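Local structure of carbohydrate kinase, FGGY (Rhodospirillum rubrum, 3IFR) at residues A[142-145]-A[146-149]; A[166-169]-A[170-173]; A[374-377]-A[378-382]; A[480-483]-A[484-488]. The protein is a carbohydrate kinase of the FGGY family that probably phosphorylates D-xylulose, with ATP as the usual phosphate donor in this family. All blocks are in the same frame, centred on the assembly; numbering follows the deposited sequence.

Interaction 1 of 4, residues A[142-145]-A[146-149]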
loop_
_atom_site.group_PDB
_atom_site.type_symbol
_atom_site.label_atom_id
_atom_site.label_comp_id
_atom_site.label_asym_id
_atom_site.label_seq_id
_atom_site.Cartn_x
_atom_site.Cartn_y
_atom_site.Cartn_z
ATOM N N LYS A 142 -13.918 11.375 6.076
ATOM C CA LYS A 142 -14.622 10.542 7.039
ATOM C C LYS A 142 -15.069 11.300 8.288
ATOM O O LYS A 142 -16.186 11.082 8.747
ATOM C CB LYS A 142 -13.824 9.292 7.390
ATOM C CG LYS A 142 -13.793 8.296 6.240
ATOM C CD LYS A 142 -12.650 7.350 6.413
ATOM C CE LYS A 142 -12.635 6.188 5.373
ATOM N NZ LYS A 142 -11.803 6.464 4.173
ATOM N N LEU A 143 -14.244 12.204 8.817
ATOM C CA LEU A 143 -14.660 13.053 9.949
ATOM C C LEU A 143 -15.902 13.922 9.641
ATOM O O LEU A 143 -16.863 13.916 10.415
ATOM C CB LEU A 143 -13.516 13.929 10.433
ATOM C CG LEU A 143 -12.842 13.590 11.758
ATOM C CD1 LEU A 143 -13.220 12.225 12.268
ATOM C CD2 LEU A 143 -11.288 13.796 11.675
ATOM N N ARG A 144 -15.905 14.642 8.509
ATOM C CA ARG A 144 -17.074 15.445 8.110
ATOM C C ARG A 144 -18.330 14.574 8.038
ATOM O O ARG A 144 -19.403 15.021 8.412
ATOM C CB ARG A 144 -16.871 16.086 6.732
ATOM C CG ARG A 144 -15.883 17.194 6.655
ATOM C CD ARG A 144 -16.331 18.441 7.382
ATOM N NE ARG A 144 -15.428 19.548 7.083
ATOM C CZ ARG A 144 -15.573 20.426 6.082
ATOM N NH1 ARG A 144 -16.617 20.359 5.263
ATOM N NH2 ARG A 144 -14.661 21.379 5.902
ATOM N N TRP A 145 -18.209 13.344 7.520
ATOM C CA TRP A 145 -19.371 12.451 7.411
ATOM C C TRP A 145 -19.927 12.124 8.807
ATOM O O TRP A 145 -21.113 12.256 9.080
ATOM C CB TRP A 145 -18.991 11.160 6.694
ATOM C CG TRP A 145 -20.130 10.217 6.536
ATOM C CD1 TRP A 145 -20.917 10.062 5.430
ATOM C CD2 TRP A 145 -20.614 9.279 7.512
ATOM N NE1 TRP A 145 -21.874 9.102 5.668
ATOM C CE2 TRP A 145 -21.703 8.599 6.931
ATOM C CE3 TRP A 145 -20.220 8.936 8.807
ATOM C CZ2 TRP A 145 -22.415 7.601 7.615
ATOM C CZ3 TRP A 145 -20.925 7.948 9.486
ATOM C CH2 TRP A 145 -22.017 7.305 8.897
ATOM N N ILE A 146 -19.048 11.694 9.689
ATOM C CA ILE A 146 -19.406 11.434 11.052
ATOM C C ILE A 146 -20.108 12.625 11.743
ATOM O O ILE A 146 -21.120 12.443 12.433
ATOM C CB ILE A 146 -18.147 11.039 11.844
ATOM C CG1 ILE A 146 -17.812 9.580 11.594
ATOM C CG2 ILE A 146 -18.345 11.250 13.328
ATOM C CD1 ILE A 146 -16.455 9.259 12.120
ATOM N N GLU A 147 -19.554 13.827 11.603
ATOM C CA GLU A 147 -20.174 15.014 12.193
ATOM C C GLU A 147 -21.608 15.168 11.721
ATOM O O GLU A 147 -22.482 15.575 12.484
ATOM C CB GLU A 147 -19.442 16.261 11.745
ATOM C CG GLU A 147 -20.241 17.531 11.912
ATOM C CD GLU A 147 -19.377 18.749 11.684
ATOM O OE1 GLU A 147 -19.098 19.419 12.673
ATOM O OE2 GLU A 147 -18.937 19.022 10.546
ATOM N N ARG A 148 -21.858 14.879 10.454
ATOM C CA ARG A 148 -23.193 15.092 9.959
ATOM C C ARG A 148 -24.114 13.892 10.210
ATOM O O ARG A 148 -25.310 14.073 10.371
ATOM C CB ARG A 148 -23.209 15.538 8.473
ATOM C CG ARG A 148 -23.662 14.492 7.499
ATOM C CD ARG A 148 -24.538 15.030 6.364
ATOM N NE ARG A 148 -24.269 16.420 5.988
ATOM C CZ ARG A 148 -23.259 16.839 5.222
ATOM N NH1 ARG A 148 -22.371 15.979 4.729
ATOM N NH2 ARG A 148 -23.132 18.134 4.962
ATOM N N HIS A 149 -23.573 12.678 10.232
ATOM C CA HIS A 149 -24.413 11.500 10.389
ATOM C C HIS A 149 -24.489 10.998 11.813
ATOM O O HIS A 149 -25.453 10.346 12.179
ATOM C CB HIS A 149 -23.965 10.347 9.470
ATOM C CG HIS A 149 -24.320 10.570 8.035
ATOM N ND1 HIS A 149 -23.680 11.517 7.254
ATOM C CD2 HIS A 149 -25.265 10.016 7.258
ATOM C CE1 HIS A 149 -24.221 11.518 6.057
ATOM N NE2 HIS A 149 -25.185 10.624 6.031
#
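W145 and H149, an i to i+4 pair at the C-terminal end of helix 139-149 in the N-terminal FGGY domain, lay their rings flat against each other. In this offset stack the five-membered indole ring and the H149 imidazole have centroids 3.8 Å apart and planes only 4° from parallel. W145 NE1 sits over the middle of the imidazole. H149 CB makes a CH-pi contact over the six-membered ring, 3.6 Å from its centroid. The indole can lie there because W145 CG is anti to the backbone N (chi1 -179°).

Hydrogen bonds tie the same two residues. W145 O accepts one from the amide H149 N at 2.7 Å and another from ring atom H149 ND1 at 3.2 Å, the oxygen lying close to the imidazole plane.

Among apolar contacts, I146 CG1 meets the indole edge at W145 CE3, 3.7 Å away; F154 of helix 151-155 touches I146, and E113 of helix 111-120 touches W145. R144 and E147 run side by side without pairing; R144 goes to L202 O and E120, E147 to H204.

An alanine at W145 has no ring, and the H149 imidazole would probably turn more freely and R109 lose its cation-pi partner.

With ND1 as the donor the imidazole carries a proton there, and stack and bond probably help fix its rotation, although H149 is exposed and touches a crystal neighbour.

Interaction 2 of 4, residues A[166-169]-A[170-173]; sequences YINM and LLTG
The last turn of helix 163-172, in the N-terminal domain, is closed where T172 and G173 reach back to N168 and M169. N168 O is gripped twice by T172: the amide T172 N bonds it at 3.0 Å, and the hydroxyl T172 OG1 donates to it at 2.8 Å from above the carbonyl plane. That hydroxyl is set between the backbone N and the carbonyl carbon of its own residue (chi1 61°), which brings it back over the preceding turn; OG1 also bonds the amide of E174. One step on, G173 N bonds M169 O at 2.8 Å, and G173 leaves the helix with a positive phi of 70°.

At the other end of the contact, L170 lies obliquely against the phenol of Y166. L170 CD2 is 3.5 Å from Y166 CZ, while L170 CD1 approaches Y166 CE1 at 3.8 Å. W56 of helix 52-70 touches L170 and L171, and V82 and V239 of the central sheet meet N168, so the helix is packed on more than one flank. With a serine at Y166 the ring is gone from beside both L170 methyls, and a gap would probably open between L170 and P52.

N168 O thus takes two donors from one residue, the T172 amide and its hydroxyl, which ties the side chain to the end of the helix.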
loop_
_atom_site.group_PDB
_atom_site.type_symbol
_atom_site.label_atom_id
_atom_site.label_comp_id
_atom_site.label_asym_id
_atom_site.label_seq_id
_atom_site.Cartn_x
_atom_site.Cartn_y
_atom_site.Cartn_z
ATOM N N TYR A 166 -3.529 2.840 17.137
ATOM C CA TYR A 166 -4.300 2.438 18.278
ATOM C C TYR A 166 -3.613 1.292 19.051
ATOM O O TYR A 166 -3.495 1.330 20.270
ATOM C CB TYR A 166 -5.722 2.084 17.842
ATOM C CG TYR A 166 -6.547 1.498 18.942
ATOM C CD1 TYR A 166 -6.858 2.256 20.056
ATOM C CD2 TYR A 166 -6.991 0.186 18.879
ATOM C CE1 TYR A 166 -7.619 1.719 21.082
ATOM C CE2 TYR A 166 -7.742 -0.370 19.885
ATOM C CZ TYR A 166 -8.077 0.407 20.980
ATOM O OH TYR A 166 -8.836 -0.097 22.007
ATOM N N ILE A 167 -3.126 0.294 18.330
ATOM C CA ILE A 167 -2.428 -0.818 18.934
ATOM C C ILE A 167 -1.217 -0.314 19.696
ATOM O O ILE A 167 -1.056 -0.640 20.869
ATOM C CB ILE A 167 -2.034 -1.836 17.837
ATOM C CG1 ILE A 167 -3.298 -2.304 17.100
ATOM C CG2 ILE A 167 -1.269 -3.024 18.431
ATOM C CD1 ILE A 167 -4.273 -3.107 18.005
ATOM N N ASN A 168 -0.361 0.499 19.060
ATOM C CA ASN A 168 0.747 1.138 19.800
ATOM C C ASN A 168 0.350 1.836 21.137
ATOM O O ASN A 168 1.047 1.718 22.168
ATOM C CB ASN A 168 1.468 2.140 18.910
ATOM C CG ASN A 168 2.417 1.487 17.946
ATOM O OD1 ASN A 168 3.030 0.439 18.253
ATOM N ND2 ASN A 168 2.586 2.120 16.756
HETATM N N MSE A 169 -0.753 2.575 21.125
HETATM C CA MSE A 169 -1.243 3.161 22.385
HETATM C C MSE A 169 -1.490 2.072 23.426
HETATM O O MSE A 169 -0.962 2.152 24.514
HETATM C CB MSE A 169 -2.510 3.986 22.184
HETATM C CG MSE A 169 -2.337 4.980 21.091
HETATM SE SE MSE A 169 -3.949 6.077 20.826
HETATM C CE MSE A 169 -3.330 7.341 19.383
ATOM N N LEU A 170 -2.249 1.037 23.068
ATOM C CA LEU A 170 -2.464 -0.085 23.956
ATOM C C LEU A 170 -1.153 -0.725 24.469
ATOM O O LEU A 170 -1.146 -1.287 25.561
ATOM C CB LEU A 170 -3.318 -1.143 23.244
ATOM C CG LEU A 170 -4.823 -1.067 23.523
ATOM C CD1 LEU A 170 -5.250 0.351 23.726
ATOM C CD2 LEU A 170 -5.667 -1.733 22.419
ATOM N N LEU A 171 -0.073 -0.684 23.670
ATOM C CA LEU A 171 1.229 -1.301 24.047
ATOM C C LEU A 171 2.076 -0.472 25.020
ATOM O O LEU A 171 2.712 -1.023 25.927
ATOM C CB LEU A 171 2.116 -1.598 22.820
ATOM C CG LEU A 171 1.589 -2.637 21.862
ATOM C CD1 LEU A 171 2.363 -2.683 20.562
ATOM C CD2 LEU A 171 1.592 -3.991 22.552
ATOM N N THR A 172 2.063 0.841 24.820
ATOM C CA THR A 172 3.034 1.749 25.442
ATOM C C THR A 172 2.385 2.790 26.356
ATOM O O THR A 172 3.052 3.398 27.167
ATOM C CB THR A 172 3.798 2.525 24.343
ATOM O OG1 THR A 172 2.864 3.312 23.586
ATOM C CG2 THR A 172 4.469 1.549 23.389
ATOM N N GLY A 173 1.089 3.010 26.199
ATOM C CA GLY A 173 0.425 4.110 26.856
ATOM C C GLY A 173 0.820 5.466 26.297
ATOM O O GLY A 173 0.454 6.504 26.829
#

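Interaction 3 of 4, residues A[374-377]-A[378-382]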
loop_
_atom_site.group_PDB
_atom_site.type_symbol
_atom_site.label_atom_id
_atom_site.label_comp_id
_atom_site.label_asym_id
_atom_site.label_seq_id
_atom_site.Cartn_x
_atom_site.Cartn_y
_atom_site.Cartn_z
ATOM N N HIS A 374 -3.962 -13.655 -28.233
ATOM C CA HIS A 374 -3.884 -12.234 -28.510
ATOM C C HIS A 374 -4.638 -11.438 -27.458
ATOM O O HIS A 374 -4.149 -10.405 -26.997
ATOM C CB HIS A 374 -4.516 -11.917 -29.850
ATOM C CG HIS A 374 -3.712 -12.349 -31.023
ATOM N ND1 HIS A 374 -3.756 -13.641 -31.507
ATOM C CD2 HIS A 374 -2.894 -11.659 -31.840
ATOM C CE1 HIS A 374 -2.973 -13.724 -32.569
ATOM N NE2 HIS A 374 -2.438 -12.545 -32.797
ATOM N N LEU A 375 -5.835 -11.892 -27.091
ATOM C CA LEU A 375 -6.612 -11.157 -26.100
ATOM C C LEU A 375 -5.888 -11.106 -24.762
ATOM O O LEU A 375 -5.785 -10.045 -24.138
ATOM C CB LEU A 375 -8.035 -11.732 -25.898
ATOM C CG LEU A 375 -9.181 -11.331 -26.847
ATOM C CD1 LEU A 375 -10.503 -11.132 -26.096
ATOM C CD2 LEU A 375 -8.862 -10.086 -27.560
ATOM N N TRP A 376 -5.438 -12.271 -24.308
ATOM C CA TRP A 376 -4.676 -12.371 -23.077
ATOM C C TRP A 376 -3.424 -11.477 -23.124
ATOM O O TRP A 376 -3.115 -10.736 -22.174
ATOM C CB TRP A 376 -4.259 -13.816 -22.856
ATOM C CG TRP A 376 -3.660 -14.070 -21.517
ATOM C CD1 TRP A 376 -2.385 -14.438 -21.265
ATOM C CD2 TRP A 376 -4.318 -13.984 -20.243
ATOM N NE1 TRP A 376 -2.197 -14.604 -19.916
ATOM C CE2 TRP A 376 -3.370 -14.329 -19.263
ATOM C CE3 TRP A 376 -5.613 -13.638 -19.834
ATOM C CZ2 TRP A 376 -3.666 -14.324 -17.894
ATOM C CZ3 TRP A 376 -5.911 -13.644 -18.479
ATOM C CH2 TRP A 376 -4.945 -13.996 -17.526
ATOM N N ARG A 377 -2.727 -11.543 -24.247
ATOM C CA ARG A 377 -1.499 -10.791 -24.411
ATOM C C ARG A 377 -1.740 -9.300 -24.346
ATOM O O ARG A 377 -1.050 -8.572 -23.636
ATOM C CB ARG A 377 -0.826 -11.133 -25.734
ATOM C CG ARG A 377 0.422 -10.286 -25.953
ATOM C CD ARG A 377 1.444 -11.017 -26.759
ATOM N NE ARG A 377 2.729 -10.366 -26.601
ATOM C CZ ARG A 377 3.847 -10.976 -26.216
ATOM N NH1 ARG A 377 3.851 -12.283 -25.945
ATOM N NH2 ARG A 377 4.958 -10.265 -26.108
ATOM N N ALA A 378 -2.759 -8.863 -25.078
ATOM C CA ALA A 378 -3.097 -7.463 -25.150
ATOM C C ALA A 378 -3.357 -6.966 -23.744
ATOM O O ALA A 378 -2.948 -5.870 -23.398
ATOM C CB ALA A 378 -4.320 -7.256 -26.015
ATOM N N LEU A 379 -4.031 -7.769 -22.929
ATOM C CA LEU A 379 -4.301 -7.344 -21.551
ATOM C C LEU A 379 -3.001 -7.292 -20.774
ATOM O O LEU A 379 -2.773 -6.343 -20.014
ATOM C CB LEU A 379 -5.297 -8.249 -20.812
ATOM C CG LEU A 379 -5.466 -7.742 -19.363
ATOM C CD1 LEU A 379 -5.805 -6.255 -19.358
ATOM C CD2 LEU A 379 -6.471 -8.527 -18.481
ATOM N N LEU A 380 -2.161 -8.319 -20.953
ATOM C CA LEU A 380 -0.878 -8.353 -20.274
ATOM C C LEU A 380 -0.075 -7.088 -20.601
ATOM O O LEU A 380 0.491 -6.444 -19.715
ATOM C CB LEU A 380 -0.073 -9.579 -20.671
ATOM C CG LEU A 380 -0.563 -10.907 -20.108
ATOM C CD1 LEU A 380 0.504 -11.996 -20.206
ATOM C CD2 LEU A 380 -1.015 -10.715 -18.700
ATOM N N GLU A 381 -0.069 -6.734 -21.880
ATOM C CA GLU A 381 0.721 -5.637 -22.367
ATOM C C GLU A 381 0.130 -4.327 -21.891
ATOM O O GLU A 381 0.868 -3.411 -21.482
ATOM C CB GLU A 381 0.772 -5.686 -23.879
ATOM C CG GLU A 381 1.592 -6.861 -24.395
ATOM C CD GLU A 381 1.639 -6.934 -25.892
ATOM O OE1 GLU A 381 0.758 -6.292 -26.527
ATOM O OE2 GLU A 381 2.566 -7.605 -26.437
ATOM N N ALA A 382 -1.202 -4.225 -21.933
ATOM C CA ALA A 382 -1.862 -3.025 -21.424
ATOM C C ALA A 382 -1.502 -2.767 -19.938
ATOM O O ALA A 382 -1.187 -1.641 -19.549
ATOM C CB ALA A 382 -3.396 -3.069 -21.654
#
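Regular i to i+4 hydrogen bonds run from H374 O, L375 O, W376 O and R377 O to the amides of A378, L379, L380 and E381, the last of them, E381 N to R377 O, at 2.7 Å. The same spacing brings R377 and E381 together as a salt bridge. R377 keeps CG anti to its backbone N (chi1 177°) and runs extended from CG to NE, so that NE, rather than a terminal nitrogen, makes the bond to E381 OE2 at 2.8 Å. The two flat groups stand almost perpendicular, at 89°, and the arginine N-H comes in from above the carboxylate plane, while the oxygen lies near the edge of the guanidinium.

All this is part of the long helix 372-397 of the C-terminal FGGY domain, packed against helices 305-315, 322-332 and 414-424. In this buried setting E381 OE2 also takes hydrogen bonds with Y478 OH and G337 N, a gathering of donors that would probably favour the ionised carboxylate. R377 NH2 shares Y478 OH, and its NH1 reaches A331 O.

On another flank, L380 lies over one face of the W376 indole. L380 CG is 4.3 Å from the centroid of the five-membered ring, a CH-pi contact, and L380 CD1 comes within 3.8 Å of W376 NE1. That indole nitrogen is itself bonded to D328 OD1, which helps fix how the ring is turned, and H324 meets the indole edge-to-face.

Interaction 4 of 4, residues A[480-483]-A[484-488]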
loop_
_atom_site.group_PDB
_atom_site.type_symbol
_atom_site.label_atom_id
_atom_site.label_comp_id
_atom_site.label_asym_id
_atom_site.label_seq_id
_atom_site.Cartn_x
_atom_site.Cartn_y
_atom_site.Cartn_z
ATOM N N ARG A 480 5.768 2.171 -29.766
ATOM C CA ARG A 480 4.615 2.451 -30.610
ATOM C C ARG A 480 3.335 1.990 -29.928
ATOM O O ARG A 480 2.307 2.668 -30.008
ATOM C CB ARG A 480 4.725 1.760 -31.961
ATOM C CG ARG A 480 5.720 2.409 -32.937
ATOM C CD ARG A 480 5.726 1.737 -34.347
ATOM N NE ARG A 480 6.890 0.864 -34.568
ATOM C CZ ARG A 480 6.812 -0.454 -34.756
ATOM N NH1 ARG A 480 7.920 -1.173 -34.931
ATOM N NH2 ARG A 480 5.624 -1.059 -34.762
ATOM N N LEU A 481 3.376 0.843 -29.250
ATOM C CA LEU A 481 2.163 0.405 -28.519
ATOM C C LEU A 481 1.832 1.439 -27.481
ATOM O O LEU A 481 0.671 1.859 -27.377
ATOM C CB LEU A 481 2.291 -0.966 -27.869
ATOM C CG LEU A 481 0.952 -1.567 -27.436
ATOM C CD1 LEU A 481 0.021 -1.639 -28.602
ATOM C CD2 LEU A 481 1.158 -2.955 -26.833
ATOM N N TYR A 482 2.861 1.886 -26.760
ATOM C CA TYR A 482 2.697 2.926 -25.737
ATOM C C TYR A 482 2.066 4.177 -26.329
ATOM O O TYR A 482 1.129 4.753 -25.761
ATOM C CB TYR A 482 4.023 3.295 -25.101
ATOM C CG TYR A 482 3.832 4.248 -23.974
ATOM C CD1 TYR A 482 3.335 3.798 -22.760
ATOM C CD2 TYR A 482 4.106 5.604 -24.112
ATOM C CE1 TYR A 482 3.128 4.666 -21.694
ATOM C CE2 TYR A 482 3.912 6.487 -23.051
ATOM C CZ TYR A 482 3.427 6.012 -21.837
ATOM O OH TYR A 482 3.211 6.852 -20.744
ATOM N N ARG A 483 2.563 4.576 -27.490
ATOM C CA ARG A 483 2.017 5.730 -28.184
ATOM C C ARG A 483 0.545 5.428 -28.531
ATOM O O ARG A 483 -0.345 6.260 -28.286
ATOM C CB ARG A 483 2.890 6.063 -29.399
ATOM C CG ARG A 483 2.191 6.663 -30.613
ATOM C CD ARG A 483 3.123 6.666 -31.874
ATOM N NE ARG A 483 2.369 6.634 -33.138
ATOM C CZ ARG A 483 1.901 5.524 -33.729
ATOM N NH1 ARG A 483 2.107 4.320 -33.186
ATOM N NH2 ARG A 483 1.223 5.606 -34.881
ATOM N N ASP A 484 0.265 4.222 -29.028
ATOM C CA ASP A 484 -1.134 3.859 -29.300
ATOM C C ASP A 484 -2.058 3.891 -28.076
ATOM O O ASP A 484 -3.134 4.427 -28.131
ATOM C CB ASP A 484 -1.226 2.494 -29.954
ATOM C CG ASP A 484 -0.803 2.532 -31.387
ATOM O OD1 ASP A 484 -0.282 3.592 -31.819
ATOM O OD2 ASP A 484 -1.001 1.512 -32.080
ATOM N N PHE A 485 -1.627 3.267 -26.996
ATOM C CA PHE A 485 -2.356 3.185 -25.762
ATOM C C PHE A 485 -2.738 4.601 -25.309
ATOM O O PHE A 485 -3.896 4.893 -24.989
ATOM C CB PHE A 485 -1.394 2.496 -24.796
ATOM C CG PHE A 485 -1.760 2.573 -23.367
ATOM C CD1 PHE A 485 -2.555 1.598 -22.796
ATOM C CD2 PHE A 485 -1.203 3.552 -22.562
ATOM C CE1 PHE A 485 -2.852 1.642 -21.470
ATOM C CE2 PHE A 485 -1.498 3.607 -21.209
ATOM C CZ PHE A 485 -2.332 2.665 -20.659
ATOM N N SER A 486 -1.757 5.483 -25.304
ATOM C CA SER A 486 -1.947 6.877 -24.941
ATOM C C SER A 486 -2.936 7.593 -25.839
ATOM O O SER A 486 -3.755 8.342 -25.360
ATOM C CB SER A 486 -0.608 7.621 -25.011
ATOM O OG SER A 486 0.046 7.483 -23.772
ATOM N N ALA A 487 -2.826 7.380 -27.141
ATOM C CA ALA A 487 -3.704 8.005 -28.093
ATOM C C ALA A 487 -5.097 7.361 -28.079
ATOM O O ALA A 487 -6.097 8.029 -28.413
ATOM C CB ALA A 487 -3.096 7.936 -29.486
ATOM N N LEU A 488 -5.180 6.088 -27.698
ATOM C CA LEU A 488 -6.486 5.444 -27.566
ATOM C C LEU A 488 -7.271 6.192 -26.478
ATOM O O LEU A 488 -8.363 6.684 -26.720
ATOM C CB LEU A 488 -6.368 3.955 -27.250
ATOM C CG LEU A 488 -7.709 3.203 -27.201
ATOM C CD1 LEU A 488 -8.668 3.596 -28.346
ATOM C CD2 LEU A 488 -7.449 1.691 -27.199
#
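R483 and D484, neighbours on the C-terminal helix 475-496, form a salt bridge in which R483 NH1 and D484 OD1 are 2.8 Å apart. The oxygen lies over one face of the guanidinium, well out of its plane, so the attraction is one of charges and no N-H points at it. Both residues also touch a crystal neighbour, which may influence how they lie.

A turn apart, Y482 and S486 meet more loosely: S486 OG stands above one face of the phenol, shifted toward the rim, 4.1 Å from Y482 CE2. The tyrosine has CG anti to its backbone N (chi1 -174°), which carries the ring alongside the next turn.

Behind these side chains the backbone sets the spacing. D484 N bonds R480 O at 2.7 Å, S486 N bonds Y482 O, and A487 N bonds R483 O.

Farther out, R388 of helix 372-397 makes a cation-pi contact with the Y482 ring, and L385 of that helix touches both L481 and Y482. F485 is buried against L344, P345 and Y346, its amide nitrogen F485 N held by L481 O at 2.7 Å in a nearly straight bond of 168°.

In the fold
The four contacts follow one another along the chain, each on a single helix, interaction 2 running one residue past its end. Interactions 1 and 2 lie in the N-terminal FGGY domain, on helices 139-149 and 163-172, with centres about 25 Å apart and no touch. Interaction 3, on helix 372-397, belongs to the C-terminal domain, about 47 Å from interaction 2 between centres and across the chain's centre from it. Interaction 4, on helix 475-496, has its centre about 14 Å from that of interaction 3, and these two do touch: E381 OE1 packs on L481 CD2 at 3.4 Å. The final helix is thus fastened to the C-terminal half, while two pairs of contacts mark the two lobes of the actin-like kinase fold.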